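PDB 2OOD: Blr3880 protein from Bradyrhizobium japonicum, which probably catalyses the zinc-dependent hydrolytic deamination of guanine to xanthine and ammonia, a step of purine degradation. Local coordinates for residues A29-T41 / A47-P59. Sequence-based numbering, arbitrary orientation.
Sequences AARFHQDGLMVVT and AFGPYEKIAAAHP
His33 turns its ring edge to the face of Phe48 in an offset T-shaped pair, planes at 84° and centroids 5.2 Å apart. One face of the same imidazole lies against the Gly49-Pro50 link, with CE1 3.5 Å from Pro50 CD; CG beside the backbone N (chi1 -77°) directs it there. Replacing this histidine by an alanine would probably cost Phe48 its edge-to-face partner here and the link its imidazole cover. Arg31 CD reaches the Phe48 edge in the ring plane, while its guanidinium is salt-bridged to Asp14 and Glu399. Met38, present as selenomethionine, places SE obliquely 5.4 Å from the Phe48 centroid, a Met-aromatic contact.

Hydrogen bonds join the antiparallel backbones: Val39 N to Ala47 O at 2.8 Å, and, past the strand end, Leu37 N to Gly49 O. Tyr51 N, at the helix start, uses an in-plane lone pair of Asp35 O at 2.8 Å.

Apolar packing seats helix 51-57 on the strand: Leu37 CD2 meets Ile54 CG2 at 3.6 Å. Just past the helix, His58 offers a ring face to Val39 CG2, a CH-pi contact 16° off the normal. Phe48 thus ties strand 30-33 to the 36-41/45-48 hairpin on the Met38 face, and Leu37 and Val39 receive Ile54 and His58 opposite, in the small beta domain beside the zinc-bearing TIM barrel, as in amidohydrolases.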
# COMPACT_ATOMS: atom_id res chain seq x y z
N ALA A 29 -19.71 -17.73 8.22
CA ALA A 29 -18.43 -18.41 8.10
C ALA A 29 -17.53 -18.06 9.27
O ALA A 29 -16.57 -18.76 9.56
CB ALA A 29 -17.76 -18.04 6.77
N ALA A 30 -17.88 -16.97 9.96
CA ALA A 30 -17.11 -16.50 11.11
C ALA A 30 -17.65 -17.02 12.45
O ALA A 30 -18.77 -17.51 12.54
CB ALA A 30 -17.09 -14.97 11.11
N ARG A 31 -16.81 -16.90 13.47
CA ARG A 31 -17.15 -17.32 14.83
C ARG A 31 -16.66 -16.22 15.75
O ARG A 31 -15.47 -15.92 15.81
CB ARG A 31 -16.43 -18.63 15.16
CG ARG A 31 -16.71 -19.15 16.55
CD ARG A 31 -15.60 -20.09 16.98
NE ARG A 31 -15.76 -21.47 16.52
CZ ARG A 31 -14.74 -22.31 16.32
NH1 ARG A 31 -13.50 -21.91 16.53
NH2 ARG A 31 -14.97 -23.55 15.93
N PHE A 32 -17.58 -15.60 16.47
CA PHE A 32 -17.22 -14.51 17.35
C PHE A 32 -17.58 -14.74 18.82
O PHE A 32 -18.66 -15.22 19.14
CB PHE A 32 -17.91 -13.24 16.86
CG PHE A 32 -17.73 -12.07 17.77
CD1 PHE A 32 -16.51 -11.42 17.85
CD2 PHE A 32 -18.80 -11.58 18.51
CE1 PHE A 32 -16.34 -10.29 18.66
CE2 PHE A 32 -18.65 -10.46 19.33
CZ PHE A 32 -17.42 -9.81 19.40
N HIS A 33 -16.64 -14.40 19.70
CA HIS A 33 -16.83 -14.52 21.14
C HIS A 33 -16.39 -13.19 21.74
O HIS A 33 -15.20 -12.90 21.77
CB HIS A 33 -15.95 -15.63 21.72
CG HIS A 33 -16.48 -17.00 21.48
ND1 HIS A 33 -17.72 -17.42 21.93
CD2 HIS A 33 -15.95 -18.06 20.82
CE1 HIS A 33 -17.92 -18.67 21.56
NE2 HIS A 33 -16.87 -19.08 20.89
N GLN A 34 -17.34 -12.38 22.19
CA GLN A 34 -16.98 -11.09 22.78
C GLN A 34 -16.12 -11.31 24.02
O GLN A 34 -15.20 -10.53 24.29
CB GLN A 34 -18.22 -10.29 23.18
CG GLN A 34 -17.85 -8.95 23.77
CD GLN A 34 -19.07 -8.13 24.18
OE1 GLN A 34 -20.01 -7.94 23.41
NE2 GLN A 34 -19.04 -7.64 25.42
N ASP A 35 -16.43 -12.37 24.76
CA ASP A 35 -15.68 -12.72 25.97
C ASP A 35 -15.52 -14.24 26.03
O ASP A 35 -16.34 -14.94 26.64
CB ASP A 35 -16.42 -12.22 27.22
CG ASP A 35 -15.73 -12.63 28.51
OD1 ASP A 35 -14.48 -12.54 28.58
OD2 ASP A 35 -16.43 -13.03 29.47
N GLY A 36 -14.47 -14.76 25.40
CA GLY A 36 -14.27 -16.19 25.39
C GLY A 36 -13.01 -16.63 26.10
O GLY A 36 -12.18 -15.82 26.49
N LEU A 37 -12.87 -17.95 26.24
CA LEU A 37 -11.71 -18.52 26.91
C LEU A 37 -11.17 -19.70 26.12
O LEU A 37 -11.91 -20.59 25.71
CB LEU A 37 -12.09 -18.97 28.32
CG LEU A 37 -11.02 -19.70 29.14
CD1 LEU A 37 -9.84 -18.79 29.40
CD2 LEU A 37 -11.63 -20.18 30.45
N MSE A 38 -9.86 -19.69 25.91
CA MSE A 38 -9.20 -20.76 25.19
C MSE A 38 -8.24 -21.44 26.16
O MSE A 38 -7.38 -20.79 26.75
CB MSE A 38 -8.45 -20.18 23.99
CG MSE A 38 -7.75 -21.21 23.12
SE MSE A 38 -6.92 -20.34 21.54
CE MSE A 38 -5.09 -20.05 22.21
N VAL A 39 -8.41 -22.75 26.33
CA VAL A 39 -7.58 -23.52 27.24
C VAL A 39 -6.54 -24.29 26.44
O VAL A 39 -6.87 -25.24 25.73
CB VAL A 39 -8.45 -24.52 28.05
CG1 VAL A 39 -7.57 -25.39 28.91
CG2 VAL A 39 -9.43 -23.75 28.92
N VAL A 40 -5.28 -23.87 26.55
CA VAL A 40 -4.19 -24.51 25.82
C VAL A 40 -3.29 -25.31 26.76
O VAL A 40 -2.82 -24.78 27.77
CB VAL A 40 -3.32 -23.46 25.10
CG1 VAL A 40 -2.46 -24.12 24.05
CG2 VAL A 40 -4.19 -22.39 24.50
N THR A 41 -3.05 -26.57 26.44
CA THR A 41 -2.18 -27.42 27.26
C THR A 41 -0.96 -27.85 26.45
O THR A 41 -1.08 -28.60 25.48
CB THR A 41 -2.91 -28.69 27.74
OG1 THR A 41 -3.93 -28.33 28.69
CG2 THR A 41 -1.93 -29.65 28.40
N ALA A 47 -9.81 -26.58 24.70
CA ALA A 47 -11.19 -26.16 24.82
C ALA A 47 -11.32 -24.70 24.43
O ALA A 47 -10.53 -23.85 24.85
CB ALA A 47 -11.67 -26.37 26.25
N PHE A 48 -12.34 -24.41 23.63
CA PHE A 48 -12.58 -23.05 23.18
C PHE A 48 -14.08 -22.80 23.26
O PHE A 48 -14.88 -23.69 22.98
CB PHE A 48 -12.07 -22.86 21.75
CG PHE A 48 -12.18 -21.46 21.23
CD1 PHE A 48 -11.56 -20.40 21.90
CD2 PHE A 48 -12.92 -21.18 20.08
CE1 PHE A 48 -11.69 -19.08 21.42
CE2 PHE A 48 -13.05 -19.87 19.61
CZ PHE A 48 -12.43 -18.82 20.28
N GLY A 49 -14.47 -21.58 23.63
CA GLY A 49 -15.88 -21.26 23.73
C GLY A 49 -16.07 -20.05 24.62
O GLY A 49 -15.09 -19.46 25.07
N PRO A 50 -17.32 -19.65 24.90
CA PRO A 50 -17.57 -18.48 25.75
C PRO A 50 -16.93 -18.64 27.12
O PRO A 50 -16.76 -19.76 27.61
CB PRO A 50 -19.10 -18.41 25.80
CG PRO A 50 -19.50 -19.86 25.66
CD PRO A 50 -18.58 -20.34 24.56
N TYR A 51 -16.57 -17.51 27.74
CA TYR A 51 -15.90 -17.51 29.04
C TYR A 51 -16.51 -18.38 30.15
O TYR A 51 -15.92 -19.38 30.57
CB TYR A 51 -15.75 -16.07 29.54
CG TYR A 51 -15.10 -16.02 30.90
CD1 TYR A 51 -13.83 -16.53 31.11
CD2 TYR A 51 -15.78 -15.49 31.98
CE1 TYR A 51 -13.25 -16.54 32.37
CE2 TYR A 51 -15.22 -15.50 33.26
CZ TYR A 51 -13.95 -16.02 33.45
OH TYR A 51 -13.40 -16.04 34.72
N GLU A 52 -17.68 -17.99 30.65
CA GLU A 52 -18.34 -18.74 31.71
C GLU A 52 -18.29 -20.26 31.49
O GLU A 52 -17.66 -20.98 32.26
CB GLU A 52 -19.80 -18.31 31.85
CG GLU A 52 -19.99 -16.93 32.45
CD GLU A 52 -19.16 -16.72 33.71
OE1 GLU A 52 -18.81 -17.74 34.38
OE2 GLU A 52 -18.86 -15.53 34.04
N LYS A 53 -18.95 -20.73 30.44
CA LYS A 53 -18.99 -22.16 30.16
C LYS A 53 -17.62 -22.85 30.20
O LYS A 53 -17.49 -23.98 30.69
CB LYS A 53 -19.65 -22.42 28.81
CG LYS A 53 -19.65 -23.89 28.39
CD LYS A 53 -20.32 -24.06 27.02
CE LYS A 53 -20.40 -25.54 26.59
NZ LYS A 53 -19.06 -26.22 26.53
N ILE A 54 -16.60 -22.17 29.68
CA ILE A 54 -15.28 -22.77 29.66
C ILE A 54 -14.57 -22.64 31.01
O ILE A 54 -13.95 -23.60 31.49
CB ILE A 54 -14.41 -22.13 28.56
CG1 ILE A 54 -15.13 -22.26 27.22
CG2 ILE A 54 -13.06 -22.84 28.47
CD1 ILE A 54 -15.38 -23.70 26.84
N ALA A 55 -14.68 -21.46 31.62
CA ALA A 55 -14.05 -21.23 32.92
C ALA A 55 -14.56 -22.26 33.92
O ALA A 55 -13.79 -22.80 34.72
CB ALA A 55 -14.36 -19.81 33.41
N ALA A 56 -15.86 -22.53 33.85
CA ALA A 56 -16.53 -23.50 34.72
C ALA A 56 -16.05 -24.93 34.49
O ALA A 56 -15.84 -25.68 35.44
CB ALA A 56 -18.03 -23.42 34.51
N ALA A 57 -15.89 -25.33 33.24
CA ALA A 57 -15.44 -26.69 32.96
C ALA A 57 -13.96 -26.88 33.29
O ALA A 57 -13.46 -28.00 33.29
CB ALA A 57 -15.69 -27.02 31.50
N HIS A 58 -13.27 -25.77 33.56
CA HIS A 58 -11.84 -25.81 33.87
C HIS A 58 -11.54 -25.01 35.13
O HIS A 58 -10.83 -23.99 35.08
CB HIS A 58 -11.05 -25.26 32.69
CG HIS A 58 -11.24 -26.06 31.44
ND1 HIS A 58 -10.47 -27.17 31.15
CD2 HIS A 58 -12.16 -25.96 30.45
CE1 HIS A 58 -10.91 -27.72 30.03
NE2 HIS A 58 -11.94 -27.01 29.59
N PRO A 59 -12.04 -25.49 36.28
CA PRO A 59 -11.90 -24.90 37.62
C PRO A 59 -10.64 -24.09 37.94
O PRO A 59 -10.74 -22.87 38.19
CB PRO A 59 -12.08 -26.11 38.55
CG PRO A 59 -11.82 -27.31 37.66
CD PRO A 59 -12.49 -26.88 36.38